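Local coordinates for putative calcium-regulated periplasmic protein (PDB 3DB7) that is of uncertain function but binds calcium ions and is probably a periplasmic protein of the PepSY-like family, perhaps regulated by calcium, at residues A[22-26]-A[73-77]; A[49-53]-A[65-70]. Where two conformers were deposited one is given. Numbering follows the deposited sequence.

In the fold
Contact 2 is nested within the chain loop closed by contact 1, and their centres lie about 12 Å apart. Both are partly buried: F25 and I76 are buried in contact 1 and A75 is exposed, while in contact 2 N52, K53, D66 and C67 are buried and K68, H69 and T70 exposed. Contact 1 (22-26 with 73-77) joins the end of helix 15-24 to the loop before helix 79-88 by apolar and CH-pi packing, without a hydrogen bond between the segments. Contact 2 (49-53 with 65-70), where strands 53-56 and 62-66 pair, is mainly polar. They touch through F25, P73 and I76, packed against V65 and C67; F25 CE1 lies 3.7 Å from C67 SG.

Contact 1. Residues A[22-26]-A[73-77]; sequences KQHFS and PVAII
H24 is the centre of this contact, with P73 and I76 as its main partners. K22-H24 end helix 15-24, and the chain leaves it at F25 (phi/psi -129/35). Segment 73-77 enters with P73 in the polyproline II region (-53/130) and then makes a 3-10 turn over 74-76, closed by I76 N to P73 O at 3.1 Å and I77 N to V74 O at 2.9 Å. The CA atoms of H24 and P73 are the nearest across the gap, 6.7 Å apart. At this partly exposed helix end the flat imidazole of H24 (chi1 m, chi2 near -70°) gives I76 a pi face: CG1 sits 3.8 Å from the ring centroid, 4° off the normal, a nearly ideal CH-pi contact. A75 brings its short methyl to the ring edge, CB 3.8 Å from H24 CE1. This is helix-to-loop packing on one face of the antiparallel sheet of the PepSY-like protein, joining helix 15-24 to the approach to helix 79-88. P73, rigid and apolar, puts CG 3.7 Å from H24 O and CD 3.9 Å from F25 CZ. Buried F25 and I76 supply apolar surface: the CA-to-CB bond of F25 (chi1 m) points sideways, but its ring end swings in, CE2 reaching 4.2 Å from I76 CD1. I76, in the mt rotamer, also touches F20 and W62, while the F25 ring stacks on F48.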
loop_
_atom_site.group_PDB
_atom_site.type_symbol
_atom_site.label_atom_id
_atom_site.label_comp_id
_atom_site.label_asym_id
_atom_site.label_seq_id
_atom_site.Cartn_x
_atom_site.Cartn_y
_atom_site.Cartn_z
ATOM N N LYS A 22 -23.539 -5.303 -6.160
ATOM C CA LYS A 22 -24.937 -4.907 -6.084
ATOM C C LYS A 22 -25.213 -4.171 -4.786
ATOM O O LYS A 22 -25.943 -3.172 -4.782
ATOM C CB LYS A 22 -25.844 -6.115 -6.292
ATOM C CG LYS A 22 -25.818 -6.490 -7.764
ATOM C CD LYS A 22 -26.426 -7.808 -8.115
ATOM C CE LYS A 22 -26.571 -7.903 -9.637
ATOM N NZ LYS A 22 -27.526 -6.890 -10.196
ATOM N N GLN A 23 -24.599 -4.633 -3.710
ATOM C CA GLN A 23 -24.829 -4.039 -2.387
ATOM C C GLN A 23 -24.322 -2.617 -2.332
ATOM O O GLN A 23 -25.016 -1.692 -1.852
ATOM C CB GLN A 23 -24.176 -4.849 -1.291
ATOM C CG GLN A 23 -24.430 -4.290 0.121
ATOM C CD GLN A 23 -25.902 -4.213 0.438
ATOM O OE1 GLN A 23 -26.665 -5.118 0.089
ATOM N NE2 GLN A 23 -26.323 -3.105 1.066
ATOM N N HIS A 24 -23.096 -2.417 -2.800
ATOM C CA HIS A 24 -22.397 -1.141 -2.512
ATOM C C HIS A 24 -22.183 -0.253 -3.697
ATOM O O HIS A 24 -21.865 0.930 -3.512
ATOM C CB HIS A 24 -21.035 -1.386 -1.895
ATOM C CG HIS A 24 -21.094 -2.154 -0.625
ATOM N ND1 HIS A 24 -21.606 -1.628 0.540
ATOM C CD2 HIS A 24 -20.727 -3.430 -0.350
ATOM C CE1 HIS A 24 -21.590 -2.569 1.476
ATOM N NE2 HIS A 24 -21.009 -3.660 0.975
ATOM N N PHE A 25 -22.390 -0.783 -4.894
ATOM C CA PHE A 25 -22.120 -0.022 -6.120
ATOM C C PHE A 25 -23.307 -0.033 -7.084
ATOM O O PHE A 25 -23.153 -0.020 -8.317
ATOM C CB PHE A 25 -20.846 -0.569 -6.760
ATOM C CG PHE A 25 -19.632 -0.253 -5.948
ATOM C CD1 PHE A 25 -18.984 0.957 -6.132
ATOM C CD2 PHE A 25 -19.152 -1.130 -5.003
ATOM C CE1 PHE A 25 -17.870 1.278 -5.381
ATOM C CE2 PHE A 25 -18.060 -0.785 -4.245
ATOM C CZ PHE A 25 -17.424 0.405 -4.435
ATOM N N SER A 26 -24.503 -0.022 -6.493
ATOM C CA SER A 26 -25.740 -0.168 -7.265
ATOM C C SER A 26 -25.890 0.984 -8.264
ATOM O O SER A 26 -26.489 0.785 -9.328
ATOM C CB SER A 26 -26.998 -0.239 -6.345
ATOM O OG SER A 26 -27.061 0.859 -5.449
ATOM N N PRO A 73 -17.651 3.640 -0.103
ATOM C CA PRO A 73 -18.898 3.544 0.660
ATOM C C PRO A 73 -18.643 3.204 2.120
ATOM O O PRO A 73 -17.936 2.277 2.421
ATOM C CB PRO A 73 -19.671 2.459 -0.069
ATOM C CG PRO A 73 -19.134 2.552 -1.542
ATOM C CD PRO A 73 -17.666 2.891 -1.378
ATOM N N VAL A 74 -19.236 3.972 3.029
ATOM C CA VAL A 74 -18.893 3.874 4.448
ATOM C C VAL A 74 -19.229 2.510 5.005
ATOM O O VAL A 74 -18.542 2.011 5.896
ATOM C CB VAL A 74 -19.600 4.991 5.305
ATOM C CG1 VAL A 74 -19.339 4.806 6.827
ATOM C CG2 VAL A 74 -19.098 6.359 4.868
ATOM N N ALA A 75 -20.288 1.890 4.484
ATOM C CA ALA A 75 -20.688 0.583 5.023
ATOM C C ALA A 75 -19.550 -0.446 4.962
ATOM O O ALA A 75 -19.530 -1.367 5.743
ATOM C CB ALA A 75 -21.897 0.053 4.256
ATOM N N ILE A 76 -18.646 -0.301 3.988
ATOM C CA ILE A 76 -17.502 -1.224 3.805
ATOM C C ILE A 76 -16.421 -1.040 4.881
ATOM O O ILE A 76 -15.627 -1.943 5.146
ATOM C CB ILE A 76 -16.846 -0.937 2.416
ATOM C CG1 ILE A 76 -17.842 -1.266 1.304
ATOM C CG2 ILE A 76 -15.553 -1.752 2.172
ATOM C CD1 ILE A 76 -17.421 -0.738 -0.086
ATOM N N ILE A 77 -16.329 0.155 5.460
ATOM C CA ILE A 77 -15.267 0.503 6.394
ATOM C C ILE A 77 -15.569 0.041 7.823
ATOM O O ILE A 77 -16.640 0.378 8.380
ATOM C CB ILE A 77 -15.074 2.045 6.406
ATOM C CG1 ILE A 77 -14.853 2.585 4.983
ATOM C CG2 ILE A 77 -13.946 2.435 7.320
ATOM C CD1 ILE A 77 -14.929 4.061 4.900
#

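Contact 2. Residues A[49-53]-A[65-70]; sequences TNGNK and VDCKHT
One asparagine side chain, that of N52, grips the second half of the turn C67-T70 with both ends of its amide. With chi1 m and chi2 near -18°, its OD1 accepts from H69 N (3.1 Å) and, weakly, from H69 ND1 (3.5 Å), while its ND2 donates to T70 OG1 (2.9 Å). Beyond strand residues V65 and D66, C67 to T70 form a type I turn, closed by T70 N to C67 O at 3.0 Å. In two Asx turns N50 OD1 takes N52 N (3.0 Å) and D66 OD1 takes K68 N (3.1 Å). At G51 (phi/psi 91/-9) a CB would strike H69 CE1 and jam against N50 O, so glycine fits. K53 and D66, CA atoms 5.2 Å apart, are an antiparallel hydrogen-bonded pair at the open end of the beta-hairpin 53-56/62-66: K53 N to D66 O 2.9 Å, D66 N to K53 O 2.8 Å. A water bridges G51 O (2.8 Å), D66 O (3.1 Å) and K68 NZ (2.7 Å); K68 NZ also salt-bridges D66 OD2 (2.8 Å). K53 NZ hydrogen-bonds the calcium ligands E64 and E45. In the PepSY-like sheet strand 62-66 also pairs with 94-99, while F25, just after helix 15-24, packs on V65 and C67.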
loop_
_atom_site.group_PDB
_atom_site.type_symbol
_atom_site.label_atom_id
_atom_site.label_comp_id
_atom_site.label_asym_id
_atom_site.label_seq_id
_atom_site.Cartn_x
_atom_site.Cartn_y
_atom_site.Cartn_z
ATOM N N THR A 49 -17.427 2.757 -14.683
ATOM C CA THR A 49 -17.268 3.767 -15.730
ATOM C C THR A 49 -16.740 5.105 -15.187
ATOM O O THR A 49 -16.319 5.965 -15.957
ATOM C CB THR A 49 -18.599 3.973 -16.460
ATOM O OG1 THR A 49 -19.607 4.354 -15.511
ATOM C CG2 THR A 49 -19.021 2.697 -17.215
ATOM N N ASN A 50 -16.788 5.292 -13.879
ATOM C CA ASN A 50 -16.190 6.454 -13.239
ATOM C C ASN A 50 -14.737 6.266 -12.832
ATOM O O ASN A 50 -14.151 7.165 -12.211
ATOM C CB ASN A 50 -16.984 6.945 -12.011
ATOM C CG ASN A 50 -17.043 5.924 -10.915
ATOM O OD1 ASN A 50 -16.340 4.903 -10.955
ATOM N ND2 ASN A 50 -17.906 6.195 -9.912
ATOM N N GLY A 51 -14.155 5.114 -13.173
ATOM C CA GLY A 51 -12.746 4.848 -12.886
ATOM C C GLY A 51 -12.474 4.162 -11.559
ATOM O O GLY A 51 -11.377 3.718 -11.294
ATOM N N ASN A 52 -13.489 4.031 -10.720
ATOM C CA ASN A 52 -13.300 3.292 -9.465
ATOM C C ASN A 52 -13.165 1.791 -9.716
ATOM O O ASN A 52 -13.571 1.329 -10.796
ATOM C CB ASN A 52 -14.481 3.564 -8.525
ATOM C CG ASN A 52 -14.481 4.976 -7.995
ATOM O OD1 ASN A 52 -13.458 5.650 -8.042
ATOM N ND2 ASN A 52 -15.650 5.411 -7.485
ATOM N N LYS A 53 -12.562 1.075 -8.778
ATOM C CA LYS A 53 -12.242 -0.338 -8.955
ATOM C C LYS A 53 -12.396 -1.102 -7.664
ATOM O O LYS A 53 -12.067 -0.588 -6.571
ATOM C CB LYS A 53 -10.782 -0.500 -9.458
ATOM C CG LYS A 53 -10.426 -1.904 -9.890
ATOM C CD LYS A 53 -8.917 -2.127 -9.978
ATOM C CE LYS A 53 -8.288 -2.393 -8.630
ATOM N NZ LYS A 53 -6.827 -2.703 -8.665
ATOM N N VAL A 65 -10.758 -1.824 -2.409
ATOM C CA VAL A 65 -11.801 -0.953 -2.915
ATOM C C VAL A 65 -11.161 0.402 -3.152
ATOM O O VAL A 65 -10.806 1.101 -2.192
ATOM C CB VAL A 65 -12.975 -0.831 -1.917
ATOM C CG1 VAL A 65 -14.012 0.159 -2.461
ATOM C CG2 VAL A 65 -13.585 -2.202 -1.645
ATOM N N ASP A 66 -10.950 0.754 -4.426
ATOM C CA ASP A 66 -10.278 2.006 -4.798
ATOM C C ASP A 66 -11.293 2.937 -5.406
ATOM O O ASP A 66 -11.696 2.794 -6.586
ATOM C CB ASP A 66 -9.139 1.743 -5.791
ATOM C CG ASP A 66 -8.375 2.985 -6.139
ATOM O OD1 ASP A 66 -8.870 4.073 -5.770
ATOM O OD2 ASP A 66 -7.286 2.873 -6.769
ATOM N N CYS A 67 -11.758 3.855 -4.581
ATOM C CA CYS A 67 -12.737 4.826 -4.995
ATOM C C CYS A 67 -12.132 6.208 -5.025
ATOM O O CYS A 67 -12.757 7.184 -4.650
ATOM C CB CYS A 67 -13.948 4.770 -4.067
ATOM S SG CYS A 67 -14.958 3.291 -4.265
ATOM N N LYS A 68 -10.960 6.304 -5.620
ATOM C CA LYS A 68 -10.272 7.603 -5.645
ATOM C C LYS A 68 -11.027 8.657 -6.437
ATOM O O LYS A 68 -10.737 9.857 -6.275
ATOM C CB LYS A 68 -8.847 7.485 -6.144
ATOM C CG LYS A 68 -8.784 7.103 -7.562
ATOM C CD LYS A 68 -7.281 6.899 -7.929
ATOM C CE LYS A 68 -7.126 6.106 -9.188
ATOM N NZ LYS A 68 -7.279 4.646 -8.938
ATOM N N HIS A 69 -12.012 8.260 -7.245
ATOM C CA HIS A 69 -12.776 9.233 -8.042
ATOM C C HIS A 69 -14.023 9.737 -7.332
ATOM O O HIS A 69 -14.647 10.743 -7.736
ATOM C CB HIS A 69 -13.093 8.682 -9.452
ATOM C CG HIS A 69 -11.867 8.387 -10.268
ATOM N ND1 HIS A 69 -11.270 7.143 -10.316
ATOM C CD2 HIS A 69 -11.122 9.196 -11.052
ATOM C CE1 HIS A 69 -10.203 7.201 -11.100
ATOM N NE2 HIS A 69 -10.101 8.428 -11.564
ATOM N N THR A 70 -14.383 9.054 -6.263
ATOM C CA THR A 70 -15.464 9.482 -5.381
ATOM C C THR A 70 -15.000 9.291 -3.932
ATOM O O THR A 70 -14.135 10.043 -3.456
ATOM C CB THR A 70 -16.764 8.776 -5.706
ATOM O OG1 THR A 70 -16.609 7.368 -5.594
ATOM C CG2 THR A 70 -17.212 9.144 -7.145
HETATM O O HOH W 1 -9.844 3.731 -8.909
#